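Local structure of N-carbamoylsarcosine amidase related protein (Thermoplasma acidophilum, 3EEF) at residues R32-T37 against V114-D119; H52-P57 against W62-M67. The protein binds zinc and is probably a hydrolase of the isochorismatase family, with N-carbamoylsarcosine as its likely substrate. All blocks are in the same frame, centred on the assembly; numbering follows the deposited sequence.

Contact 1 (R32-T37 against V114-D119); sequences RKVIET and VLIGLD
Ile116 reaches from the strand with CD1 and meets two neighbouring residues of the helix, Val34 and Ile35. Ile116 CD1 lies 4.3 Å from Val34 CB and 4.2 Å from Ile35 CG1. The contact is purely apolar and rather light, with about 135 Å² buried in all. Chi2 of Ile116 is extended at 178°, which carries CD1 out toward the helix. The bond to CB of Val34 points at the strand, whereas Ile35 starts to one side and comes nearer at its end. This buried side is the close part of the contact. The other side of the helix faces solvent. The bond to CB of Arg32 points away from the strand, and both Arg32 and Lys33 are exposed. Thr37 OG1 donates to Val34 O at 3.0 Å, a bond within the helix. Beyond Ile116 the chain turns a corner at Gly117, and a cis peptide joins Leu118 to Asp119. The contact packs a helix against the central parallel sheet of this alpha/beta fold. Leu5 of strand 3-8 and Val141 of strand 137-141 extend the apolar layer under helix 22-40, on the strands that flank 112-116.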
loop_
_atom_site.group_PDB
_atom_site.type_symbol
_atom_site.label_atom_id
_atom_site.label_comp_id
_atom_site.label_asym_id
_atom_site.label_seq_id
_atom_site.Cartn_x
_atom_site.Cartn_y
_atom_site.Cartn_z
ATOM N N ARG A 32 -7.846 0.523 -29.994
ATOM C CA ARG A 32 -9.281 0.479 -30.269
ATOM C C ARG A 32 -9.744 -0.950 -30.531
ATOM O O ARG A 32 -10.806 -1.353 -30.073
ATOM C CB ARG A 32 -9.628 1.370 -31.473
ATOM C CG ARG A 32 -11.096 1.274 -31.938
ATOM C CD ARG A 32 -11.439 2.330 -33.003
ATOM N NE ARG A 32 -10.656 2.134 -34.233
ATOM C CZ ARG A 32 -9.783 3.001 -34.761
ATOM N NH1 ARG A 32 -9.538 4.195 -34.206
ATOM N NH2 ARG A 32 -9.146 2.668 -35.881
ATOM N N LYS A 33 -8.933 -1.700 -31.268
ATOM C CA LYS A 33 -9.246 -3.088 -31.604
ATOM C C LYS A 33 -9.262 -3.956 -30.356
ATOM O O LYS A 33 -10.171 -4.748 -30.159
ATOM C CB LYS A 33 -8.212 -3.605 -32.604
ATOM C CG LYS A 33 -8.386 -5.046 -33.055
ATOM C CD LYS A 33 -7.457 -5.328 -34.266
ATOM C CE LYS A 33 -8.071 -6.295 -35.282
ATOM N NZ LYS A 33 -7.225 -6.433 -36.533
ATOM N N VAL A 34 -8.251 -3.785 -29.502
ATOM C CA VAL A 34 -8.171 -4.551 -28.251
ATOM C C VAL A 34 -9.302 -4.139 -27.320
ATOM O O VAL A 34 -10.024 -4.984 -26.779
ATOM C CB VAL A 34 -6.824 -4.363 -27.558
ATOM C CG1 VAL A 34 -6.829 -5.009 -26.150
ATOM C CG2 VAL A 34 -5.710 -4.953 -28.432
ATOM N N ILE A 35 -9.495 -2.839 -27.174
ATOM C CA ILE A 35 -10.567 -2.363 -26.322
ATOM C C ILE A 35 -11.922 -2.943 -26.771
ATOM O O ILE A 35 -12.691 -3.460 -25.949
ATOM C CB ILE A 35 -10.620 -0.827 -26.291
ATOM C CG1 ILE A 35 -9.382 -0.271 -25.564
ATOM C CG2 ILE A 35 -11.852 -0.360 -25.575
ATOM C CD1 ILE A 35 -9.147 1.247 -25.757
ATOM N N GLU A 36 -12.193 -2.864 -28.076
ATOM C CA GLU A 36 -13.476 -3.306 -28.651
ATOM C C GLU A 36 -13.797 -4.785 -28.361
ATOM O O GLU A 36 -14.911 -5.102 -27.954
ATOM C CB GLU A 36 -13.526 -3.007 -30.165
ATOM N N THR A 37 -12.823 -5.671 -28.555
ATOM C CA THR A 37 -13.022 -7.101 -28.313
ATOM C C THR A 37 -13.318 -7.381 -26.820
ATOM O O THR A 37 -14.163 -8.207 -26.479
ATOM C CB THR A 37 -11.791 -7.926 -28.724
ATOM O OG1 THR A 37 -10.769 -7.739 -27.750
ATOM C CG2 THR A 37 -11.244 -7.503 -30.087
ATOM N N VAL A 114 -4.118 -7.431 -19.051
ATOM C CA VAL A 114 -3.636 -7.173 -20.416
ATOM C C VAL A 114 -3.337 -5.713 -20.513
ATOM O O VAL A 114 -4.201 -4.887 -20.229
ATOM C CB VAL A 114 -4.675 -7.544 -21.474
ATOM C CG1 VAL A 114 -4.095 -7.300 -22.862
ATOM C CG2 VAL A 114 -5.082 -8.997 -21.289
ATOM N N LEU A 115 -2.110 -5.394 -20.889
ATOM C CA LEU A 115 -1.598 -4.012 -20.828
ATOM C C LEU A 115 -1.407 -3.406 -22.218
ATOM O O LEU A 115 -0.751 -3.981 -23.065
ATOM C CB LEU A 115 -0.243 -3.989 -20.110
ATOM C CG LEU A 115 -0.198 -4.470 -18.680
ATOM C CD1 LEU A 115 1.245 -4.430 -18.149
ATOM C CD2 LEU A 115 -1.123 -3.609 -17.822
ATOM N N ILE A 116 -1.992 -2.246 -22.445
ATOM C CA ILE A 116 -1.708 -1.471 -23.626
ATOM C C ILE A 116 -1.536 -0.000 -23.238
ATOM O O ILE A 116 -1.942 0.413 -22.132
ATOM C CB ILE A 116 -2.847 -1.632 -24.664
ATOM C CG1 ILE A 116 -4.134 -0.952 -24.212
ATOM C CG2 ILE A 116 -3.113 -3.121 -24.943
ATOM C CD1 ILE A 116 -5.256 -1.052 -25.259
ATOM N N GLY A 117 -0.924 0.780 -24.131
ATOM C CA GLY A 117 -0.816 2.241 -23.967
ATOM C C GLY A 117 0.610 2.771 -23.897
ATOM O O GLY A 117 1.536 2.159 -24.406
ATOM N N LEU A 118 0.770 3.880 -23.189
ATOM C CA LEU A 118 1.991 4.684 -23.166
ATOM C C LEU A 118 2.674 4.684 -21.807
ATOM O O LEU A 118 2.056 5.064 -20.804
ATOM C CB LEU A 118 1.643 6.146 -23.527
ATOM C CG LEU A 118 0.873 6.180 -24.825
ATOM C CD1 LEU A 118 0.603 7.591 -25.217
ATOM C CD2 LEU A 118 1.615 5.344 -25.931
ATOM N N ASP A 119 3.933 4.251 -21.735
ATOM C CA ASP A 119 4.644 3.554 -22.811
ATOM C C ASP A 119 5.443 2.413 -22.225
ATOM O O ASP A 119 5.549 2.280 -20.997
ATOM C CB ASP A 119 5.556 4.516 -23.591
ATOM C CG ASP A 119 6.421 5.359 -22.704
ATOM O OD1 ASP A 119 7.211 4.759 -21.946
ATOM O OD2 ASP A 119 6.336 6.605 -22.795
#

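Contact 2 (H52-P57 against W62-M67); sequences HYPDDP and WGRHSM. With ZN (zinc ion), chain C.
His52 directs the edge of its imidazole at one face of the His65 ring, an offset edge-to-face pair with centroids 4.7 Å apart and planes at 62°. The two rings belong to the zinc site of this isochorismatase-like domain. Each gives its NE2 to the zinc ion, His52 NE2 at 2.2 Å. Asp50 and Glu58 complete the four protein ligands. The shared metal explains why the two NE2 atoms lie close without a hydrogen bond.

Second-shell acceptors hold both rings by their ND1 atoms. His52 ND1 donates to Asp56 OD2 at 2.9 Å, nearly in the ring plane and on the anti lone pair of the carboxylate. Tyr53 N reaches the same oxygen from above the carboxylate plane, and His91 ND1 is also hydrogen-bonded to it. His65 ND1 donates to Gly63 O at 3.0 Å, again close to the ring plane. These bonds limit rotation of the rings and leave each NE2 turned to the metal.

The backbones meet at a single bridge between His52 and Met67. His52 N donates to Ser66 O at 2.9 Å, almost straight at 174° and on a carbonyl lone pair. Ser66 OG is hydrogen-bonded to the backbone O of Asp50, which ties this loop to a zinc ligand.

Farther out, the packing is mostly by apolar atoms. Met67, present as selenomethionine, is bent at chi2 and chi3, which brings its methyl back toward Pro54. Met67 CE lies 3.7 Å from Pro54 CD, and it is also above one face of the Arg64 guanidinium, offset toward its rim.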
loop_
_atom_site.group_PDB
_atom_site.type_symbol
_atom_site.label_atom_id
_atom_site.label_comp_id
_atom_site.label_asym_id
_atom_site.label_seq_id
_atom_site.Cartn_x
_atom_site.Cartn_y
_atom_site.Cartn_z
ATOM N N HIS A 52 -2.207 14.943 -12.986
ATOM C CA HIS A 52 -1.183 15.414 -12.053
ATOM C C HIS A 52 -1.501 16.739 -11.394
ATOM O O HIS A 52 -2.179 17.575 -11.980
ATOM C CB HIS A 52 0.167 15.563 -12.756
ATOM C CG HIS A 52 0.848 14.261 -13.060
ATOM N ND1 HIS A 52 1.316 13.410 -12.076
ATOM C CD2 HIS A 52 1.200 13.694 -14.246
ATOM C CE1 HIS A 52 1.895 12.361 -12.644
ATOM N NE2 HIS A 52 1.857 12.517 -13.961
ATOM N N TYR A 53 -1.042 16.860 -10.148
ATOM C CA TYR A 53 -0.955 18.102 -9.429
ATOM C C TYR A 53 0.465 18.664 -9.629
ATOM O O TYR A 53 1.432 17.914 -9.843
ATOM C CB TYR A 53 -1.130 17.923 -7.906
ATOM C CG TYR A 53 -2.380 17.239 -7.405
ATOM C CD1 TYR A 53 -3.644 17.571 -7.896
ATOM C CD2 TYR A 53 -2.297 16.282 -6.388
ATOM C CE1 TYR A 53 -4.802 16.926 -7.399
ATOM C CE2 TYR A 53 -3.425 15.657 -5.891
ATOM C CZ TYR A 53 -4.671 15.973 -6.387
ATOM O OH TYR A 53 -5.753 15.310 -5.863
ATOM N N PRO A 54 0.608 19.981 -9.473
ATOM C CA PRO A 54 1.902 20.630 -9.644
ATOM C C PRO A 54 3.007 20.025 -8.793
ATOM O O PRO A 54 4.168 20.058 -9.187
ATOM C CB PRO A 54 1.620 22.060 -9.200
ATOM C CG PRO A 54 0.148 22.262 -9.537
ATOM C CD PRO A 54 -0.489 20.953 -9.269
ATOM N N ASP A 55 2.652 19.468 -7.645
ATOM C CA ASP A 55 3.659 18.986 -6.706
ATOM C C ASP A 55 3.750 17.446 -6.636
ATOM O O ASP A 55 4.422 16.910 -5.744
ATOM C CB ASP A 55 3.442 19.602 -5.297
ATOM C CG ASP A 55 2.036 19.346 -4.723
ATOM O OD1 ASP A 55 1.221 18.631 -5.357
ATOM O OD2 ASP A 55 1.763 19.889 -3.616
ATOM N N ASP A 56 3.129 16.735 -7.589
ATOM C CA ASP A 56 3.408 15.311 -7.716
ATOM C C ASP A 56 4.926 15.086 -7.860
ATOM O O ASP A 56 5.620 15.857 -8.511
ATOM C CB ASP A 56 2.637 14.694 -8.879
ATOM C CG ASP A 56 1.165 14.522 -8.571
ATOM O OD1 ASP A 56 0.769 14.610 -7.400
ATOM O OD2 ASP A 56 0.398 14.301 -9.501
ATOM N N PRO A 57 5.449 14.014 -7.247
ATOM C CA PRO A 57 6.906 13.766 -7.222
ATOM C C PRO A 57 7.564 13.855 -8.582
ATOM O O PRO A 57 8.667 14.392 -8.704
ATOM C CB PRO A 57 7.007 12.333 -6.708
ATOM C CG PRO A 57 5.737 12.137 -5.906
ATOM C CD PRO A 57 4.692 12.921 -6.617
ATOM N N TRP A 62 9.852 15.808 -14.990
ATOM C CA TRP A 62 9.356 15.985 -16.357
ATOM C C TRP A 62 8.867 17.402 -16.644
ATOM O O TRP A 62 8.722 17.759 -17.821
ATOM C CB TRP A 62 8.239 14.978 -16.632
ATOM C CG TRP A 62 8.762 13.567 -16.597
ATOM C CD1 TRP A 62 8.601 12.645 -15.594
ATOM C CD2 TRP A 62 9.560 12.935 -17.599
ATOM N NE1 TRP A 62 9.252 11.480 -15.924
ATOM C CE2 TRP A 62 9.845 11.630 -17.147
ATOM C CE3 TRP A 62 10.051 13.346 -18.844
ATOM C CZ2 TRP A 62 10.596 10.729 -17.893
ATOM C CZ3 TRP A 62 10.808 12.450 -19.591
ATOM C CH2 TRP A 62 11.073 11.156 -19.111
ATOM N N GLY A 63 8.606 18.190 -15.587
ATOM C CA GLY A 63 7.800 19.413 -15.712
ATOM C C GLY A 63 6.312 19.055 -15.807
ATOM O O GLY A 63 5.974 17.877 -15.765
ATOM N N ARG A 64 5.438 20.061 -15.933
ATOM C CA ARG A 64 4.012 19.818 -16.010
ATOM C C ARG A 64 3.643 19.016 -17.256
ATOM O O ARG A 64 4.144 19.255 -18.348
ATOM C CB ARG A 64 3.219 21.123 -15.965
ATOM C CG ARG A 64 3.149 21.687 -14.565
ATOM C CD ARG A 64 2.981 23.179 -14.560
ATOM N NE ARG A 64 1.592 23.587 -14.409
ATOM C CZ ARG A 64 1.056 24.151 -13.324
ATOM N NH1 ARG A 64 1.770 24.401 -12.226
ATOM N NH2 ARG A 64 -0.225 24.486 -13.352
ATOM N N HIS A 65 2.778 18.033 -17.064
ATOM C CA HIS A 65 2.248 17.226 -18.172
ATOM C C HIS A 65 1.009 16.499 -17.653
ATOM O O HIS A 65 0.946 16.152 -16.460
ATOM C CB HIS A 65 3.325 16.245 -18.705
ATOM C CG HIS A 65 3.700 15.161 -17.732
ATOM N ND1 HIS A 65 4.599 15.349 -16.701
ATOM C CD2 HIS A 65 3.252 13.885 -17.607
ATOM C CE1 HIS A 65 4.708 14.229 -16.004
ATOM N NE2 HIS A 65 3.884 13.329 -16.518
ATOM N N SER A 66 0.026 16.296 -18.532
ATOM C CA SER A 66 -1.180 15.559 -18.202
ATOM C C SER A 66 -1.685 15.986 -16.816
ATOM O O SER A 66 -1.818 15.161 -15.864
ATOM C CB SER A 66 -0.905 14.039 -18.262
ATOM O OG SER A 66 -2.121 13.283 -18.299
HETATM N N MSE A 67 -1.946 17.286 -16.715
HETATM C CA MSE A 67 -2.374 17.905 -15.477
HETATM C C MSE A 67 -3.854 17.648 -15.219
HETATM O O MSE A 67 -4.638 17.511 -16.165
HETATM C CB MSE A 67 -2.091 19.411 -15.525
HETATM C CG MSE A 67 -0.627 19.732 -15.732
HETATM SE SE MSE A 67 0.515 18.940 -14.330
HETATM C CE MSE A 67 0.087 20.191 -12.869
HETATM ZN ZN ZN C . 3.167 11.545 -15.459
#

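Overall arrangement
Contacts 1 and 2 lie on opposite sides of the centre of the chain. Their centres are about 25 Å apart. Their nearest atoms stay about 8 Å from each other, so the two do not touch. Contact 1 is buried and lies away from the zinc site; its centre is about 7 Å from the centre of the chain. The centre of contact 2 is about 18 Å from that point, and the contact holds two of the four zinc ligands. In sequence, contact 2 falls between the two segments of contact 1. The chain runs from helix 22-40 through strand 45-50 to the metal loops, then through strand 86-90 and helix 101-107 to strand 112-116. Other subunits pack near contact 2, whereas none touches contact 1.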